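Local structure of Carboxylesterase/phospholipase family protein (Francisella tularensis subsp. tularensis, 4F21) at residues Val40-Gly45 / His51-Ile56; Ala146-Ile151 / Pro168-Phe173; Leu197-Gly202 / Asn216-Tyr221. The protein is a serine hydrolase of the alpha/beta-hydrolase superfamily, classed with carboxylesterases and phospholipases and probably cleaving ester substrates. All coordinates share one frame; numbering follows the deposited sequence.

Interaction 1 (Val40-Gly45 / His51-Ile56); sequences VIWLHG and HDFVDI
Trp42, on a central strand of the alpha/beta-hydrolase sheet, meets Phe53 and Ile56 from the loop that follows strand 38-44. Three kinds of contact hold the loop against the strand, and no hydrogen bond crosses between the segments. The first is aromatic. The five-membered ring of Trp42 and the Phe53 ring have centroids 4.8 Å apart and planes at 49°, so the two rings meet obliquely. With CG anti to the backbone N (chi1 -167°), the indole is carried toward the loop, and its NE1 comes 3.2 Å from Phe53 CG. Broad, flat rings suit this buried site, where Phe71 also meets the indole and Phe139 meets Phe53. Phe53 is itself sandwiched: His51 CD2 lies over the centre of one face, while Trp42 CZ2 approaches the opposite face nearer its rim.

The second kind is aliphatic on aromatic. Ile56 CD1 reaches the six-membered part of the indole, 3.4 Å from Trp42 CZ2; isoleucine, apolar and reaching out to CD1, suits a place between the indole and Ile233 of helix 230-243, which also packs on it.

The third is polar on aromatic. His44, two residues after Trp42, turns one face of its imidazole to the loop backbone, where His51 O stands 3.4 Å above the ring plane, offset toward the rim and 3.5 Å from His44 CG.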
ATOM      1  N   VAL A  40      -8.630   4.531   6.866  1.00 23.87           N
ATOM      2  CA  VAL A  40      -7.343   4.247   6.247  1.00 44.29           C
ATOM      3  C   VAL A  40      -6.785   2.922   6.750  1.00 54.34           C
ATOM      4  O   VAL A  40      -6.458   2.776   7.930  1.00 72.66           O
ATOM      5  CB  VAL A  40      -6.307   5.363   6.500  1.00 32.69           C
ATOM      6  CG1 VAL A  40      -5.099   5.178   5.585  1.00 14.84           C
ATOM      7  CG2 VAL A  40      -6.929   6.725   6.275  1.00 20.23           C
ATOM      8  N   ILE A  41      -6.694   1.954   5.845  1.00 25.24           N
ATOM      9  CA  ILE A  41      -6.096   0.672   6.163  1.00 14.37           C
ATOM     10  C   ILE A  41      -4.601   0.733   5.872  1.00 30.28           C
ATOM     11  O   ILE A  41      -4.187   0.766   4.712  1.00 18.26           O
ATOM     12  CB  ILE A  41      -6.763  -0.464   5.372  1.00 24.74           C
ATOM     13  CG1 ILE A  41      -8.273  -0.447   5.618  1.00 21.17           C
ATOM     14  CG2 ILE A  41      -6.171  -1.809   5.760  1.00 15.60           C
ATOM     15  CD1 ILE A  41      -9.019  -1.580   4.959  1.00 24.72           C
ATOM     16  N   TRP A  42      -3.803   0.774   6.938  1.00 20.20           N
ATOM     17  CA  TRP A  42      -2.348   0.883   6.842  1.00 32.03           C
ATOM     18  C   TRP A  42      -1.678  -0.467   7.085  1.00 49.34           C
ATOM     19  O   TRP A  42      -1.750  -1.018   8.186  1.00 37.78           O
ATOM     20  CB  TRP A  42      -1.824   1.911   7.850  1.00 48.11           C
ATOM     21  CG  TRP A  42      -0.399   2.321   7.613  1.00 67.17           C
ATOM     22  CD1 TRP A  42       0.724   1.649   8.001  1.00 72.54           C
ATOM     23  CD2 TRP A  42       0.055   3.502   6.938  1.00 69.54           C
ATOM     24  NE1 TRP A  42       1.847   2.333   7.604  1.00 59.84           N
ATOM     25  CE2 TRP A  42       1.464   3.475   6.951  1.00 64.96           C
ATOM     26  CE3 TRP A  42      -0.594   4.578   6.321  1.00 61.26           C
ATOM     27  CZ2 TRP A  42       2.235   4.479   6.370  1.00 65.26           C
ATOM     28  CZ3 TRP A  42       0.176   5.576   5.746  1.00 59.85           C
ATOM     29  CH2 TRP A  42       1.574   5.519   5.775  1.00 53.79           C
ATOM     30  N   LEU A  43      -1.016  -0.988   6.056  1.00 83.04           N
ATOM     31  CA  LEU A  43      -0.384  -2.302   6.127  1.00 84.38           C
ATOM     32  C   LEU A  43       1.132  -2.210   6.298  1.00 51.67           C
ATOM     33  O   LEU A  43       1.776  -1.307   5.762  1.00 38.80           O
ATOM     34  CB  LEU A  43      -0.707  -3.115   4.869  1.00 77.70           C
ATOM     35  CG  LEU A  43      -2.172  -3.192   4.431  1.00 53.79           C
ATOM     36  CD1 LEU A  43      -2.310  -4.038   3.173  1.00 60.34           C
ATOM     37  CD2 LEU A  43      -3.050  -3.737   5.551  1.00 32.36           C
ATOM     38  N   HIS A  44       1.694  -3.149   7.051  1.00 45.10           N
ATOM     39  CA  HIS A  44       3.144  -3.259   7.184  1.00 55.24           C
ATOM     40  C   HIS A  44       3.559  -4.723   7.318  1.00 54.49           C
ATOM     41  O   HIS A  44       2.813  -5.537   7.860  1.00 54.98           O
ATOM     42  CB  HIS A  44       3.671  -2.411   8.355  1.00 62.88           C
ATOM     43  CG  HIS A  44       3.297  -2.928   9.710  1.00 65.89           C
ATOM     44  ND1 HIS A  44       2.387  -2.287  10.526  1.00 89.48           N
ATOM     45  CD2 HIS A  44       3.725  -4.009  10.405  1.00 30.31           C
ATOM     46  CE1 HIS A  44       2.261  -2.958  11.656  1.00 82.56           C
ATOM     47  NE2 HIS A  44       3.061  -4.008  11.608  1.00 64.97           N
ATOM     48  N   GLY A  45       4.742  -5.054   6.812  1.00 45.22           N
ATOM     49  CA  GLY A  45       5.233  -6.421   6.848  1.00 52.43           C
ATOM     50  C   GLY A  45       5.542  -6.909   8.249  1.00 37.52           C
ATOM     51  O   GLY A  45       6.692  -7.198   8.576  1.00 61.66           O
ATOM     52  N   HIS A  51       7.819  -1.856  10.275  1.00 79.17           N
ATOM     53  CA  HIS A  51       7.863  -0.715  11.187  1.00 66.54           C
ATOM     54  C   HIS A  51       6.507  -0.435  11.836  1.00 88.32           C
ATOM     55  O   HIS A  51       5.456  -0.694  11.249  1.00115.82           O
ATOM     56  CB  HIS A  51       8.374   0.535  10.462  1.00 26.03           C
ATOM     57  CG  HIS A  51       8.408   1.761  11.321  1.00 36.61           C
ATOM     58  ND1 HIS A  51       9.454   2.046  12.173  1.00 28.58           N
ATOM     59  CD2 HIS A  51       7.520   2.774  11.466  1.00 44.68           C
ATOM     60  CE1 HIS A  51       9.212   3.183  12.800  1.00 30.92           C
ATOM     61  NE2 HIS A  51       8.044   3.645  12.390  1.00 44.08           N
ATOM     62  N   ASP A  52       6.551   0.097  13.054  1.00 63.71           N
ATOM     63  CA  ASP A  52       5.348   0.396  13.821  1.00 35.32           C
ATOM     64  C   ASP A  52       4.823   1.797  13.507  1.00 34.51           C
ATOM     65  O   ASP A  52       5.127   2.753  14.220  1.00 28.04           O
ATOM     66  CB  ASP A  52       5.651   0.275  15.315  1.00 51.08           C
ATOM     67  CG  ASP A  52       4.401   0.150  16.155  1.00 79.70           C
ATOM     68  OD1 ASP A  52       3.302   0.424  15.632  1.00 76.73           O
ATOM     69  OD2 ASP A  52       4.518  -0.222  17.341  1.00 97.36           O
ATOM     70  N   PHE A  53       4.024   1.902  12.448  1.00 56.86           N
ATOM     71  CA  PHE A  53       3.485   3.184  11.994  1.00 28.77           C
ATOM     72  C   PHE A  53       2.264   3.647  12.780  1.00 34.00           C
ATOM     73  O   PHE A  53       1.582   4.582  12.367  1.00 35.80           O
ATOM     74  CB  PHE A  53       3.091   3.101  10.522  1.00 17.73           C
ATOM     75  CG  PHE A  53       4.254   3.034   9.580  1.00 33.99           C
ATOM     76  CD1 PHE A  53       4.738   1.813   9.147  1.00 36.32           C
ATOM     77  CD2 PHE A  53       4.849   4.195   9.110  1.00 27.48           C
ATOM     78  CE1 PHE A  53       5.801   1.750   8.270  1.00 65.36           C
ATOM     79  CE2 PHE A  53       5.912   4.141   8.234  1.00 18.76           C
ATOM     80  CZ  PHE A  53       6.390   2.916   7.813  1.00 60.90           C
ATOM     81  N   VAL A  54       1.980   2.988  13.899  1.00 41.90           N
ATOM     82  CA  VAL A  54       0.810   3.324  14.708  1.00 40.82           C
ATOM     83  C   VAL A  54       0.837   4.789  15.138  1.00 21.24           C
ATOM     84  O   VAL A  54      -0.203   5.444  15.208  1.00 26.97           O
ATOM     85  CB  VAL A  54       0.676   2.382  15.933  1.00 48.44           C
ATOM     86  CG1 VAL A  54      -0.312   2.936  16.948  1.00 63.12           C
ATOM     87  CG2 VAL A  54       0.247   0.993  15.485  1.00 41.42           C
ATOM     88  N   ASP A  55       2.037   5.305  15.380  1.00 20.13           N
ATOM     89  CA  ASP A  55       2.220   6.702  15.772  1.00 29.42           C
ATOM     90  C   ASP A  55       2.032   7.714  14.639  1.00 25.80           C
ATOM     91  O   ASP A  55       1.818   8.898  14.896  1.00 33.79           O
ATOM     92  CB  ASP A  55       3.596   6.902  16.409  1.00 28.18           C
ATOM     93  CG  ASP A  55       4.743   6.551  15.471  1.00 17.70           C
ATOM     94  OD1 ASP A  55       5.868   6.402  15.980  1.00 38.86           O
ATOM     95  OD2 ASP A  55       4.542   6.418  14.245  1.00 15.73           O
ATOM     96  N   ILE A  56       2.122   7.243  13.396  1.00 16.10           N
ATOM     97  CA  ILE A  56       2.090   8.105  12.209  1.00 19.72           C
ATOM     98  C   ILE A  56       0.950   9.124  12.239  1.00 12.55           C
ATOM     99  O   ILE A  56       1.050  10.209  11.664  1.00 64.75           O
ATOM    100  CB  ILE A  56       2.017   7.254  10.910  1.00 27.40           C
ATOM    101  CG1 ILE A  56       3.029   7.740   9.880  1.00 23.30           C
ATOM    102  CG2 ILE A  56       0.607   7.221  10.326  1.00 20.22           C
ATOM    103  CD1 ILE A  56       2.927   7.021   8.570  1.00 12.91           C
TER

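Interaction 2 (Ala146-Ile151 / Pro168-Phe173); sequences ATYTAI and PAWDNF
Tyr148 reaches out from helix 144-150 to the short helix 170-173 and the turn before it, joining two parts of the alpha/beta-hydrolase fold that lie on either side of strand 159-163 in the sequence. Its ring supplies nearly all that the first helix brings to the contact.

Ring packing comes first. Tyr148 and Phe173 form a face-to-face stack, centroids 4.5 Å apart and planes at 22°, although the two side chains run at about a right angle to each other. Phe173 CG sits over the centre of the tyrosine face. Beside it the methylene adds a CH-pi contact, with Phe173 CB 3.9 Å from the centroid of the Tyr148 ring. Phenylalanine suits this position because its other neighbours, among them Val107 and Ile114, are largely apolar.

Edge contacts come next. Trp170, its CG anti to the backbone N (chi1 175°), swings the indole to the rim of the tyrosine, where Trp170 CE3 is 4.0 Å from Tyr148 CE1. Pro168 adds a looser apolar touch, its CD 4.3 Å from Tyr148 CE2.

The polar contact lies at the phenol. Ala169, at the N-cap of the short helix, has a left-handed backbone conformation, and the carbonyl just before it accepts a hydrogen bond from the tyrosine. A phenol suits this place, pairing an apolar ring with a distant donor. The modelled separation, 2.3 Å from Tyr148 OH to Pro168 O, is very short and its exact value doubtful; in the model the oxygen lies at the ring's edge, in its plane.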
ATOM      1  N   ALA A 146      -1.640  -3.708  -1.040  1.00 26.44           N
ATOM      2  CA  ALA A 146      -2.553  -2.569  -1.100  1.00 43.85           C
ATOM      3  C   ALA A 146      -2.928  -2.243  -2.539  1.00 41.89           C
ATOM      4  O   ALA A 146      -4.100  -2.023  -2.858  1.00 18.37           O
ATOM      5  CB  ALA A 146      -1.935  -1.360  -0.427  1.00 44.98           C
ATOM      6  N   THR A 147      -1.918  -2.210  -3.402  1.00 51.23           N
ATOM      7  CA  THR A 147      -2.119  -1.904  -4.811  1.00 46.24           C
ATOM      8  C   THR A 147      -2.891  -3.027  -5.490  1.00 45.60           C
ATOM      9  O   THR A 147      -4.029  -2.826  -5.924  1.00 61.94           O
ATOM     10  CB  THR A 147      -0.774  -1.658  -5.528  1.00 26.70           C
ATOM     11  OG1 THR A 147      -0.157  -0.481  -4.991  1.00 18.73           O
ATOM     12  CG2 THR A 147      -0.982  -1.463  -7.014  1.00 21.27           C
ATOM     13  N   TYR A 148      -2.271  -4.208  -5.547  1.00 30.44           N
ATOM     14  CA  TYR A 148      -2.866  -5.406  -6.152  1.00 24.05           C
ATOM     15  C   TYR A 148      -4.301  -5.649  -5.717  1.00 28.31           C
ATOM     16  O   TYR A 148      -5.142  -6.034  -6.527  1.00 59.49           O
ATOM     17  CB  TYR A 148      -2.035  -6.649  -5.823  1.00 44.20           C
ATOM     18  CG  TYR A 148      -0.907  -6.927  -6.791  1.00 48.44           C
ATOM     19  CD1 TYR A 148      -1.030  -6.625  -8.140  1.00 35.92           C
ATOM     20  CD2 TYR A 148       0.280  -7.496  -6.352  1.00 41.68           C
ATOM     21  CE1 TYR A 148       0.002  -6.880  -9.024  1.00 39.96           C
ATOM     22  CE2 TYR A 148       1.311  -7.754  -7.224  1.00 47.82           C
ATOM     23  CZ  TYR A 148       1.169  -7.445  -8.558  1.00 48.98           C
ATOM     24  OH  TYR A 148       2.203  -7.703  -9.424  1.00 51.03           O
ATOM     25  N   THR A 149      -4.572  -5.438  -4.433  1.00 33.30           N
ATOM     26  CA  THR A 149      -5.922  -5.572  -3.908  1.00 52.27           C
ATOM     27  C   THR A 149      -6.869  -4.596  -4.597  1.00 56.41           C
ATOM     28  O   THR A 149      -7.861  -5.003  -5.209  1.00 52.76           O
ATOM     29  CB  THR A 149      -5.962  -5.320  -2.389  1.00 42.44           C
ATOM     30  OG1 THR A 149      -5.193  -6.326  -1.716  1.00 18.58           O
ATOM     31  CG2 THR A 149      -7.397  -5.351  -1.879  1.00 27.84           C
ATOM     32  N   ALA A 150      -6.540  -3.310  -4.517  1.00 48.54           N
ATOM     33  CA  ALA A 150      -7.424  -2.262  -5.013  1.00 44.30           C
ATOM     34  C   ALA A 150      -7.691  -2.381  -6.510  1.00 30.04           C
ATOM     35  O   ALA A 150      -8.796  -2.099  -6.974  1.00 30.58           O
ATOM     36  CB  ALA A 150      -6.864  -0.892  -4.673  1.00 65.52           C
ATOM     37  N   ILE A 151      -6.683  -2.812  -7.260  1.00 45.03           N
ATOM     38  CA  ILE A 151      -6.828  -2.944  -8.706  1.00 47.53           C
ATOM     39  C   ILE A 151      -7.493  -4.260  -9.108  1.00 67.14           C
ATOM     40  O   ILE A 151      -7.757  -4.486 -10.286  1.00 81.58           O
ATOM     41  CB  ILE A 151      -5.480  -2.790  -9.441  1.00 34.05           C
ATOM     42  CG1 ILE A 151      -4.577  -3.991  -9.169  1.00 42.79           C
ATOM     43  CG2 ILE A 151      -4.795  -1.495  -9.034  1.00 42.41           C
ATOM     44  CD1 ILE A 151      -3.274  -3.940  -9.931  1.00 41.90           C
ATOM     45  N   PRO A 168       5.796  -7.250  -7.545  1.00 43.76           N
ATOM     46  CA  PRO A 168       6.160  -8.640  -7.837  1.00 50.52           C
ATOM     47  C   PRO A 168       5.016  -9.412  -8.479  1.00 57.16           C
ATOM     48  O   PRO A 168       3.865  -8.987  -8.383  1.00 52.08           O
ATOM     49  CB  PRO A 168       6.435  -9.214  -6.448  1.00 29.06           C
ATOM     50  CG  PRO A 168       5.491  -8.483  -5.578  1.00 26.32           C
ATOM     51  CD  PRO A 168       5.415  -7.076  -6.133  1.00 38.77           C
ATOM     52  N   ALA A 169       5.344 -10.532  -9.118  1.00 69.67           N
ATOM     53  CA  ALA A 169       4.352 -11.406  -9.745  1.00 71.95           C
ATOM     54  C   ALA A 169       3.393 -10.642 -10.652  1.00 63.45           C
ATOM     55  O   ALA A 169       2.205 -10.955 -10.717  1.00 52.03           O
ATOM     56  CB  ALA A 169       3.581 -12.186  -8.687  1.00 55.54           C
ATOM     57  N   TRP A 170       3.920  -9.638 -11.347  1.00 54.21           N
ATOM     58  CA  TRP A 170       3.117  -8.808 -12.238  1.00 51.84           C
ATOM     59  C   TRP A 170       2.457  -9.640 -13.335  1.00 87.52           C
ATOM     60  O   TRP A 170       1.393  -9.284 -13.833  1.00105.75           O
ATOM     61  CB  TRP A 170       3.969  -7.682 -12.834  1.00 26.06           C
ATOM     62  CG  TRP A 170       3.257  -6.840 -13.858  1.00 31.19           C
ATOM     63  CD1 TRP A 170       3.478  -6.829 -15.205  1.00 33.54           C
ATOM     64  CD2 TRP A 170       2.209  -5.892 -13.616  1.00 33.00           C
ATOM     65  NE1 TRP A 170       2.636  -5.932 -15.814  1.00 32.51           N
ATOM     66  CE2 TRP A 170       1.847  -5.345 -14.862  1.00 21.50           C
ATOM     67  CE3 TRP A 170       1.543  -5.454 -12.468  1.00 46.78           C
ATOM     68  CZ2 TRP A 170       0.850  -4.382 -14.993  1.00 33.17           C
ATOM     69  CZ3 TRP A 170       0.557  -4.497 -12.600  1.00 41.87           C
ATOM     70  CH2 TRP A 170       0.219  -3.971 -13.852  1.00 39.14           C
ATOM     71  N   ASP A 171       3.084 -10.757 -13.692  1.00 89.96           N
ATOM     72  CA  ASP A 171       2.525 -11.660 -14.692  1.00 88.82           C
ATOM     73  C   ASP A 171       1.283 -12.398 -14.186  1.00 99.95           C
ATOM     74  O   ASP A 171       0.346 -12.640 -14.948  1.00127.52           O
ATOM     75  CB  ASP A 171       3.581 -12.658 -15.174  1.00 80.11           C
ATOM     76  CG  ASP A 171       4.424 -12.111 -16.309  1.00 77.54           C
ATOM     77  OD1 ASP A 171       4.487 -10.872 -16.457  1.00 86.04           O
ATOM     78  OD2 ASP A 171       5.021 -12.918 -17.054  1.00 63.73           O
ATOM     79  N   ASN A 172       1.277 -12.749 -12.903  1.00 60.52           N
ATOM     80  CA  ASN A 172       0.169 -13.502 -12.321  1.00 48.98           C
ATOM     81  C   ASN A 172      -1.069 -12.667 -12.008  1.00 52.08           C
ATOM     82  O   ASN A 172      -2.177 -13.199 -11.927  1.00 53.54           O
ATOM     83  CB  ASN A 172       0.618 -14.229 -11.051  1.00 63.30           C
ATOM     84  CG  ASN A 172       1.300 -15.548 -11.343  1.00 61.25           C
ATOM     85  OD1 ASN A 172       1.083 -16.156 -12.392  1.00 75.91           O
ATOM     86  ND2 ASN A 172       2.123 -16.003 -10.411  1.00 33.70           N
ATOM     87  N   PHE A 173      -0.879 -11.363 -11.832  1.00 46.51           N
ATOM     88  CA  PHE A 173      -1.962 -10.500 -11.375  1.00 62.88           C
ATOM     89  C   PHE A 173      -2.426  -9.479 -12.416  1.00 49.71           C
ATOM     90  O   PHE A 173      -3.389  -8.750 -12.186  1.00 52.61           O
ATOM     91  CB  PHE A 173      -1.551  -9.774 -10.090  1.00 79.91           C
ATOM     92  CG  PHE A 173      -1.310 -10.689  -8.917  1.00 75.76           C
ATOM     93  CD1 PHE A 173      -2.304 -10.908  -7.976  1.00 64.61           C
ATOM     94  CD2 PHE A 173      -0.088 -11.321  -8.750  1.00 65.88           C
ATOM     95  CE1 PHE A 173      -2.084 -11.742  -6.895  1.00 58.67           C
ATOM     96  CE2 PHE A 173       0.136 -12.158  -7.672  1.00 56.49           C
ATOM     97  CZ  PHE A 173      -0.862 -12.369  -6.745  1.00 54.60           C
TER

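Interaction 3 (Leu197-Gly202 / Asn216-Tyr221); sequences LPEVLG and NEYKHY
A beta-alpha-beta unit is packed together here: helix 199-210, which follows strand 186-191, sets its first turn, through Glu199 and Gly202, against Tyr218 and His220 of strand 216-221, an outermost strand of the alpha/beta-hydrolase sheet within this chain. Both strand residues direct their side chains at the helix, as alternate residues of a strand do.

Glu199 carries the polar part. Its chain is extended, with CG anti to the backbone N (chi1 -168°), and this brings the carboxylate across to the strand. Tyr218 OH gives Glu199 OE1 a weak hydrogen bond of 3.3 Å, and carboxylate and phenol ring are nearly coplanar, 10° apart. The stronger partner of the same oxygen is His203, one turn along the helix, whose ring also meets that of Tyr218. Glutamate therefore suits the site by being long enough to reach the strand while accepting from its own helix. Glu199 OE1 lies also over one face of His220, 3.0 Å above the plane and offset toward the rim. Its approach to ND1 has too poor an angle for a hydrogen bond, although a negative oxygen there would probably favour any positive charge on the imidazole.

Gly202, having no side chain to place between helix and strand, presents its backbone to the tyrosine: Gly202 O lies at the ring's edge, near its plane, 3.6 Å from Tyr218 CE1.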
ATOM      1  N   LEU A 197      15.233  -1.840  -1.394  1.00 22.98           N
ATOM      2  CA  LEU A 197      14.229  -1.862  -2.446  1.00 24.24           C
ATOM      3  C   LEU A 197      14.485  -0.675  -3.374  1.00 32.88           C
ATOM      4  O   LEU A 197      13.883   0.385  -3.209  1.00 47.25           O
ATOM      5  CB  LEU A 197      12.833  -1.780  -1.820  1.00 37.20           C
ATOM      6  CG  LEU A 197      11.624  -2.379  -2.541  1.00 46.62           C
ATOM      7  CD1 LEU A 197      12.048  -3.345  -3.630  1.00 55.90           C
ATOM      8  CD2 LEU A 197      10.734  -3.086  -1.532  1.00 31.53           C
ATOM      9  N   PRO A 198      15.395  -0.852  -4.350  1.00 43.06           N
ATOM     10  CA  PRO A 198      15.898   0.206  -5.240  1.00 31.23           C
ATOM     11  C   PRO A 198      14.799   1.018  -5.928  1.00 21.84           C
ATOM     12  O   PRO A 198      13.677   0.538  -6.074  1.00 16.03           O
ATOM     13  CB  PRO A 198      16.722  -0.573  -6.270  1.00 46.32           C
ATOM     14  CG  PRO A 198      17.180  -1.782  -5.533  1.00 43.70           C
ATOM     15  CD  PRO A 198      16.026  -2.152  -4.641  1.00 51.77           C
ATOM     16  N   GLU A 199      15.140   2.232  -6.356  1.00 31.67           N
ATOM     17  CA  GLU A 199      14.158   3.190  -6.862  1.00 26.60           C
ATOM     18  C   GLU A 199      13.511   2.789  -8.188  1.00 25.42           C
ATOM     19  O   GLU A 199      12.332   3.076  -8.424  1.00 28.50           O
ATOM     20  CB  GLU A 199      14.788   4.583  -6.989  1.00 37.74           C
ATOM     21  CG  GLU A 199      13.773   5.689  -7.238  1.00 52.31           C
ATOM     22  CD  GLU A 199      14.405   6.992  -7.678  1.00 46.86           C
ATOM     23  OE1 GLU A 199      13.653   7.909  -8.071  1.00 58.46           O
ATOM     24  OE2 GLU A 199      15.648   7.101  -7.633  1.00 37.65           O
ATOM     25  N   VAL A 200      14.281   2.132  -9.051  1.00 35.29           N
ATOM     26  CA  VAL A 200      13.788   1.706 -10.363  1.00 49.79           C
ATOM     27  C   VAL A 200      12.646   0.693 -10.268  1.00 41.69           C
ATOM     28  O   VAL A 200      11.918   0.474 -11.236  1.00 54.71           O
ATOM     29  CB  VAL A 200      14.916   1.123 -11.240  1.00 59.86           C
ATOM     30  CG1 VAL A 200      15.866   2.225 -11.683  1.00 90.55           C
ATOM     31  CG2 VAL A 200      15.662   0.026 -10.493  1.00 35.73           C
ATOM     32  N   LEU A 201      12.496   0.080  -9.098  1.00 41.47           N
ATOM     33  CA  LEU A 201      11.397  -0.843  -8.849  1.00 52.47           C
ATOM     34  C   LEU A 201      10.129  -0.077  -8.475  1.00 51.56           C
ATOM     35  O   LEU A 201       9.011  -0.521  -8.750  1.00 35.60           O
ATOM     36  CB  LEU A 201      11.784  -1.840  -7.757  1.00 65.59           C
ATOM     37  CG  LEU A 201      13.034  -2.663  -8.083  1.00 69.62           C
ATOM     38  CD1 LEU A 201      13.393  -3.606  -6.945  1.00 70.44           C
ATOM     39  CD2 LEU A 201      12.844  -3.439  -9.379  1.00 69.89           C
ATOM     40  N   GLY A 202      10.312   1.082  -7.847  1.00 57.27           N
ATOM     41  CA  GLY A 202       9.209   1.984  -7.572  1.00 58.33           C
ATOM     42  C   GLY A 202       8.748   2.625  -8.865  1.00 59.97           C
ATOM     43  O   GLY A 202       7.544   2.773  -9.106  1.00 67.81           O
ATOM     44  N   ASN A 216      -1.039   7.886 -11.493  1.00 40.67           N
ATOM     45  CA  ASN A 216      -0.524   8.064 -10.140  1.00 25.10           C
ATOM     46  C   ASN A 216       0.537   9.153 -10.050  1.00 26.75           C
ATOM     47  O   ASN A 216       1.259   9.410 -11.013  1.00 24.00           O
ATOM     48  CB  ASN A 216       0.045   6.746  -9.605  1.00 48.34           C
ATOM     49  CG  ASN A 216       1.280   6.287 -10.364  1.00 52.21           C
ATOM     50  OD1 ASN A 216       2.396   6.723 -10.082  1.00 40.69           O
ATOM     51  ND2 ASN A 216       1.085   5.392 -11.327  1.00 49.22           N
ATOM     52  N   GLU A 217       0.618   9.790  -8.886  1.00 25.63           N
ATOM     53  CA  GLU A 217       1.684  10.738  -8.595  1.00 23.49           C
ATOM     54  C   GLU A 217       2.908   9.975  -8.121  1.00 18.74           C
ATOM     55  O   GLU A 217       2.842   9.241  -7.138  1.00 44.00           O
ATOM     56  CB  GLU A 217       1.256  11.711  -7.494  1.00 25.94           C
ATOM     57  CG  GLU A 217       0.303  12.810  -7.927  1.00 41.17           C
ATOM     58  CD  GLU A 217      -0.189  13.628  -6.747  1.00 47.08           C
ATOM     59  OE1 GLU A 217      -0.551  13.018  -5.717  1.00 33.45           O
ATOM     60  OE2 GLU A 217      -0.203  14.875  -6.845  1.00 29.65           O
ATOM     61  N   TYR A 218       4.025  10.137  -8.821  1.00 21.61           N
ATOM     62  CA  TYR A 218       5.268   9.517  -8.387  1.00 21.25           C
ATOM     63  C   TYR A 218       6.136  10.537  -7.656  1.00 31.61           C
ATOM     64  O   TYR A 218       6.582  11.524  -8.244  1.00 67.58           O
ATOM     65  CB  TYR A 218       6.032   8.907  -9.565  1.00 38.03           C
ATOM     66  CG  TYR A 218       7.300   8.197  -9.149  1.00 45.96           C
ATOM     67  CD1 TYR A 218       7.287   6.848  -8.825  1.00 33.34           C
ATOM     68  CD2 TYR A 218       8.509   8.879  -9.064  1.00 51.89           C
ATOM     69  CE1 TYR A 218       8.439   6.198  -8.435  1.00 41.31           C
ATOM     70  CE2 TYR A 218       9.664   8.240  -8.674  1.00 49.07           C
ATOM     71  CZ  TYR A 218       9.625   6.900  -8.361  1.00 55.55           C
ATOM     72  OH  TYR A 218      10.777   6.257  -7.974  1.00 71.21           O
ATOM     73  N   LYS A 219       6.372  10.293  -6.372  1.00 29.77           N
ATOM     74  CA  LYS A 219       7.141  11.215  -5.549  1.00 37.83           C
ATOM     75  C   LYS A 219       8.346  10.528  -4.914  1.00 46.74           C
ATOM     76  O   LYS A 219       8.220   9.866  -3.885  1.00 50.30           O
ATOM     77  CB  LYS A 219       6.247  11.823  -4.463  1.00 19.69           C
ATOM     78  CG  LYS A 219       4.925  12.348  -4.989  1.00 15.99           C
ATOM     79  CD  LYS A 219       4.303  13.355  -4.046  1.00 29.62           C
ATOM     80  CE  LYS A 219       3.132  14.060  -4.710  1.00 38.85           C
ATOM     81  NZ  LYS A 219       2.623  15.192  -3.891  1.00 57.10           N
ATOM     82  N   HIS A 220       9.517  10.684  -5.527  1.00 56.56           N
ATOM     83  CA  HIS A 220      10.734  10.118  -4.953  1.00 51.22           C
ATOM     84  C   HIS A 220      11.481  11.141  -4.105  1.00 34.27           C
ATOM     85  O   HIS A 220      11.411  12.342  -4.361  1.00 40.70           O
ATOM     86  CB  HIS A 220      11.648   9.516  -6.030  1.00 61.41           C
ATOM     87  CG  HIS A 220      12.339  10.532  -6.885  1.00 54.11           C
ATOM     88  ND1 HIS A 220      12.000  10.749  -8.204  1.00 51.16           N
ATOM     89  CD2 HIS A 220      13.362  11.378  -6.617  1.00 30.04           C
ATOM     90  CE1 HIS A 220      12.778  11.689  -8.707  1.00 46.23           C
ATOM     91  NE2 HIS A 220      13.611  12.091  -7.764  1.00 29.09           N
ATOM     92  N   TYR A 221      12.196  10.656  -3.095  1.00 38.04           N
ATOM     93  CA  TYR A 221      12.906  11.534  -2.169  1.00 52.41           C
ATOM     94  C   TYR A 221      14.411  11.274  -2.188  1.00 27.27           C
ATOM     95  O   TYR A 221      14.864  10.169  -1.902  1.00 32.26           O
ATOM     96  CB  TYR A 221      12.338  11.382  -0.752  1.00 59.19           C
ATOM     97  CG  TYR A 221      10.860  11.699  -0.671  1.00 51.30           C
ATOM     98  CD1 TYR A 221       9.904  10.733  -0.965  1.00 55.98           C
ATOM     99  CD2 TYR A 221      10.422  12.967  -0.319  1.00 44.32           C
ATOM    100  CE1 TYR A 221       8.552  11.020  -0.906  1.00 47.12           C
ATOM    101  CE2 TYR A 221       9.072  13.263  -0.255  1.00 47.60           C
ATOM    102  CZ  TYR A 221       8.141  12.287  -0.550  1.00 41.56           C
ATOM    103  OH  TYR A 221       6.798  12.575  -0.488  1.00 33.25           O
TER

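Overall arrangement
From the N terminus the three contacts follow in series, with none nested in another and none crossing. Interaction 1 closes the shortest loop, five residues without helix or strand, and holds the connection after strand 38-44 against that strand. Interaction 2 spans sixteen residues that include strand 159-163, and so joins helix 144-150 to helix 170-173. Interaction 3 spans thirteen, mostly helical, and ties helix 199-210 to edge strand 216-221. Interactions 1 and 2 lie on opposite sides of the chain's centre yet touch by packing, Leu43 CD1 being 4.3 Å from Ala146 N. Interaction 3 touches neither but shares the sheet with interaction 1, their centres about 19 Å apart.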